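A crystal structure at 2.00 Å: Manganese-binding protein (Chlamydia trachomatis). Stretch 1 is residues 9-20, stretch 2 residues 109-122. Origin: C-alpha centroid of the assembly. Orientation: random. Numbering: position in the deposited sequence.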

# COMPACT_ATOMS: atom_id res chain seq x y z
N ARG A 9 5.91 8.22 -0.36
CA ARG A 9 6.74 7.78 -1.48
C ARG A 9 5.98 6.92 -2.48
O ARG A 9 6.35 6.88 -3.66
CB ARG A 9 7.96 7.02 -0.97
CG ARG A 9 9.02 7.92 -0.36
CD ARG A 9 9.70 8.77 -1.42
NE ARG A 9 10.34 7.96 -2.45
CZ ARG A 9 11.46 7.27 -2.26
NH1 ARG A 9 12.06 7.31 -1.08
NH2 ARG A 9 11.98 6.55 -3.24
N MET A 10 4.95 6.22 -2.02
CA MET A 10 4.14 5.43 -2.95
C MET A 10 3.48 6.34 -3.98
O MET A 10 3.37 5.98 -5.16
CB MET A 10 3.12 4.63 -2.16
CG MET A 10 3.77 3.64 -1.19
SD MET A 10 4.16 4.35 0.44
CE MET A 10 2.52 4.38 1.16
N ILE A 11 3.08 7.54 -3.56
CA ILE A 11 2.61 8.55 -4.49
C ILE A 11 3.77 9.23 -5.19
O ILE A 11 3.78 9.35 -6.42
CB ILE A 11 1.72 9.57 -3.75
CG1 ILE A 11 0.46 8.89 -3.25
CG2 ILE A 11 1.37 10.73 -4.67
CD1 ILE A 11 -0.23 9.67 -2.18
N CYS A 12 4.79 9.66 -4.44
CA CYS A 12 5.82 10.53 -5.00
C CYS A 12 6.57 9.88 -6.16
O CYS A 12 6.89 10.55 -7.15
CB CYS A 12 6.82 10.96 -3.93
SG CYS A 12 7.84 12.38 -4.49
N ASP A 13 6.86 8.59 -6.05
CA ASP A 13 7.66 7.96 -7.09
C ASP A 13 6.90 7.82 -8.39
O ASP A 13 7.52 7.72 -9.46
CB ASP A 13 8.16 6.60 -6.62
CG ASP A 13 9.13 6.72 -5.46
OD1 ASP A 13 9.50 7.87 -5.10
OD2 ASP A 13 9.52 5.68 -4.90
N CYS A 14 5.57 7.81 -8.34
CA CYS A 14 4.78 7.79 -9.56
C CYS A 14 4.64 9.19 -10.15
O CYS A 14 4.77 9.37 -11.36
CB CYS A 14 3.41 7.17 -9.29
SG CYS A 14 3.46 5.45 -8.60
N VAL A 15 4.38 10.20 -9.30
CA VAL A 15 4.32 11.58 -9.77
C VAL A 15 5.62 11.96 -10.48
O VAL A 15 5.61 12.53 -11.57
CB VAL A 15 4.01 12.55 -8.61
CG1 VAL A 15 4.09 13.99 -9.09
CG2 VAL A 15 2.63 12.29 -8.03
N SER A 16 6.76 11.63 -9.85
CA SER A 16 8.05 12.03 -10.40
C SER A 16 8.30 11.39 -11.76
O SER A 16 9.01 11.97 -12.59
CB SER A 16 9.17 11.66 -9.43
OG SER A 16 8.96 12.28 -8.17
N ARG A 17 7.74 10.20 -12.00
CA ARG A 17 7.90 9.54 -13.29
C ARG A 17 7.08 10.23 -14.37
O ARG A 17 7.50 10.29 -15.53
CB ARG A 17 7.50 8.06 -13.20
CG ARG A 17 8.61 7.10 -12.74
CD ARG A 17 9.57 6.76 -13.90
NE ARG A 17 9.24 5.51 -14.59
CZ ARG A 17 8.76 5.43 -15.84
NH1 ARG A 17 8.52 6.54 -16.54
NH2 ARG A 17 8.51 4.25 -16.39
N ILE A 18 5.90 10.76 -14.02
CA ILE A 18 5.11 11.50 -14.99
C ILE A 18 5.79 12.82 -15.35
O ILE A 18 5.83 13.21 -16.51
CB ILE A 18 3.69 11.73 -14.47
CG1 ILE A 18 2.94 10.41 -14.35
CG2 ILE A 18 2.93 12.70 -15.40
CD1 ILE A 18 1.66 10.54 -13.54
N THR A 19 6.33 13.53 -14.35
CA THR A 19 6.85 14.87 -14.59
C THR A 19 8.29 14.89 -15.06
O THR A 19 8.68 15.81 -15.79
CB THR A 19 6.73 15.75 -13.34
OG1 THR A 19 7.50 15.20 -12.26
CG2 THR A 19 5.28 15.93 -12.92
N GLY A 20 9.09 13.90 -14.67
CA GLY A 20 10.52 13.97 -14.92
C GLY A 20 11.13 15.28 -14.47
O GLY A 20 10.82 15.81 -13.40
N VAL A 109 -5.21 -1.15 -9.18
CA VAL A 109 -5.80 0.03 -8.56
C VAL A 109 -4.79 1.19 -8.56
O VAL A 109 -5.13 2.32 -8.93
CB VAL A 109 -6.30 -0.31 -7.14
CG1 VAL A 109 -6.92 0.91 -6.45
CG2 VAL A 109 -7.33 -1.45 -7.20
N TRP A 110 -3.53 0.92 -8.20
CA TRP A 110 -2.55 2.00 -8.18
C TRP A 110 -2.26 2.52 -9.58
O TRP A 110 -1.92 3.70 -9.75
CB TRP A 110 -1.26 1.54 -7.50
CG TRP A 110 -0.49 2.68 -6.86
CD1 TRP A 110 0.81 3.04 -7.10
CD2 TRP A 110 -0.98 3.61 -5.87
NE1 TRP A 110 1.16 4.13 -6.34
CE2 TRP A 110 0.09 4.49 -5.56
CE3 TRP A 110 -2.21 3.78 -5.21
CZ2 TRP A 110 -0.04 5.53 -4.64
CZ3 TRP A 110 -2.33 4.81 -4.28
CH2 TRP A 110 -1.25 5.67 -4.01
N GLY A 111 -2.40 1.68 -10.60
CA GLY A 111 -2.34 2.18 -11.96
C GLY A 111 -3.44 3.19 -12.24
O GLY A 111 -3.19 4.25 -12.82
N ALA A 112 -4.67 2.87 -11.82
CA ALA A 112 -5.75 3.85 -11.90
C ALA A 112 -5.42 5.11 -11.11
O ALA A 112 -5.68 6.23 -11.57
CB ALA A 112 -7.06 3.23 -11.40
N ALA A 113 -4.85 4.95 -9.90
CA ALA A 113 -4.38 6.10 -9.13
C ALA A 113 -3.39 6.93 -9.94
O ALA A 113 -3.48 8.16 -9.98
CB ALA A 113 -3.74 5.62 -7.83
N VAL A 114 -2.43 6.27 -10.58
CA VAL A 114 -1.46 7.00 -11.39
C VAL A 114 -2.15 7.70 -12.55
O VAL A 114 -1.75 8.81 -12.94
CB VAL A 114 -0.35 6.04 -11.85
CG1 VAL A 114 0.52 6.69 -12.90
CG2 VAL A 114 0.49 5.62 -10.64
N LYS A 115 -3.23 7.12 -13.06
CA LYS A 115 -4.00 7.76 -14.16
C LYS A 115 -4.53 9.10 -13.64
O LYS A 115 -4.49 10.05 -14.39
CB LYS A 115 -5.13 6.87 -14.66
CG LYS A 115 -5.34 6.92 -16.16
CD LYS A 115 -6.36 5.94 -16.66
CE LYS A 115 -6.10 4.54 -16.14
NZ LYS A 115 -4.89 3.94 -16.74
N GLU A 116 -5.01 9.13 -12.41
CA GLU A 116 -5.51 10.38 -11.83
C GLU A 116 -4.38 11.36 -11.57
O GLU A 116 -4.55 12.57 -11.78
CB GLU A 116 -6.27 10.09 -10.54
CG GLU A 116 -7.45 9.16 -10.71
CD GLU A 116 -8.50 9.73 -11.64
OE1 GLU A 116 -8.80 10.94 -11.54
OE2 GLU A 116 -9.01 8.96 -12.48
N MET A 117 -3.22 10.87 -11.12
CA MET A 117 -2.05 11.73 -10.97
C MET A 117 -1.73 12.44 -12.28
O MET A 117 -1.60 13.67 -12.32
CB MET A 117 -0.84 10.92 -10.52
CG MET A 117 -0.99 10.18 -9.18
SD MET A 117 0.56 9.34 -8.84
CE MET A 117 0.02 7.96 -7.82
N ALA A 118 -1.58 11.68 -13.37
CA ALA A 118 -1.27 12.27 -14.67
C ALA A 118 -2.31 13.31 -15.07
O ALA A 118 -1.97 14.43 -15.47
CB ALA A 118 -1.19 11.18 -15.73
N ALA A 119 -3.59 12.94 -14.99
CA ALA A 119 -4.64 13.88 -15.37
C ALA A 119 -4.55 15.15 -14.54
O ALA A 119 -4.51 16.26 -15.09
CB ALA A 119 -6.02 13.23 -15.22
N ALA A 120 -4.48 15.00 -13.22
CA ALA A 120 -4.36 16.14 -12.33
C ALA A 120 -3.15 16.99 -12.68
O ALA A 120 -3.23 18.23 -12.68
CB ALA A 120 -4.26 15.65 -10.88
N LEU A 121 -2.01 16.36 -12.96
CA LEU A 121 -0.81 17.12 -13.28
C LEU A 121 -1.00 17.88 -14.59
O LEU A 121 -0.64 19.06 -14.69
CB LEU A 121 0.39 16.18 -13.40
CG LEU A 121 1.07 15.81 -12.09
CD1 LEU A 121 2.01 14.65 -12.33
CD2 LEU A 121 1.80 17.00 -11.48
N ILE A 122 -1.57 17.21 -15.59
CA ILE A 122 -1.78 17.83 -16.89
C ILE A 122 -2.76 18.99 -16.77
O ILE A 122 -2.61 20.01 -17.44
CB ILE A 122 -2.26 16.76 -17.89
CG1 ILE A 122 -1.09 15.85 -18.29
CG2 ILE A 122 -2.92 17.42 -19.10
CD1 ILE A 122 -1.49 14.66 -19.13

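Two helices that cross at a moderate angle can pack closely when each offers a side chain to a pocket in the other, and the manganese-binding protein of Chlamydia trachomatis gives a compact example. Helix 9-19 and helix 109-122 run in broadly the same direction, at 51° to each other, with their axes 9.7 Å apart at closest approach. Together they bury 497 Å², both sides summed, and the side-chain contacts are mostly apolar. The contacting residues of the first helix, Met10, Ile11, Cys14, Val15, Ile18 and Thr19, follow the three- and four-residue spacing that keeps them along one side of a helix; Trp110, Val114, Met117, Ala118 and Leu121 do the same on the second.

Two knobs fill two holes. Ile18 points toward the second helix and sits among Val114, Met117, Ala118 and Leu121. Its chi1 of m and chi2 of t extend Ile18 CD1 across the gap, where it lies 3.7 Å from Ala118 CB and 3.4 Å from Ala118 N. Alanine, with no side chain beyond CB, leaves room for this approach to the backbone. The other branch is used too, since Ile18 CG2 is 3.8 Å from Leu121 CD1.

Met117 is the reciprocal knob, lodged among Ile11, Cys14, Val15 and Ile18. With chi1 m and both chi2 and chi3 t, its unbranched chain is extended, carrying the sulfur along the first helix: Met117 SD is 3.6 Å from Cys14 CB and 3.7 Å from Val15 CG2. Met10 makes an instructive contrast. Its CA-to-CB bond points sideways, and its m, p, p rotamer folds the end of the chain away from the second helix, so that its side chain approaches Trp110 through Met10 CB, 4.1 Å from Trp110 CZ2.

The one hydrogen bond between the stretches is made by Trp110. A chi1 of -153° and a chi2 of -124° place the indole so that Trp110 NE1 donates to Met10 O at 3.1 Å, giving a buried polar group a partner. The carbonyl lies at the ring edge, as does Ile11 CG1, 3.7 Å from Trp110 CZ2. Cys14 points toward the second helix, and its m rotamer brings Cys14 SG to an oblique position 4.4 Å from the centroid of the Trp110 five-membered ring; Cys14 CB meanwhile packs 3.6 Å from Val114 CG2. A small, polarizable side chain suits this narrow space.

Leu121 closes the far end of the contact. Its m, t rotamer directs Leu121 CD1 to 3.9 Å from Val15 CG1 and 3.6 Å from Thr19 CG2. Threonine fits here because its two branches have different tasks: in the p rotamer the methyl meets Leu121, while Thr19 OG1 makes a weak hydrogen bond to Val15 O, 3.3 Å away. Away from the contact, polar chemistry serves the first helix itself, as in the salt bridge from Arg9 NE to Asp13 OD1 at 2.8 Å.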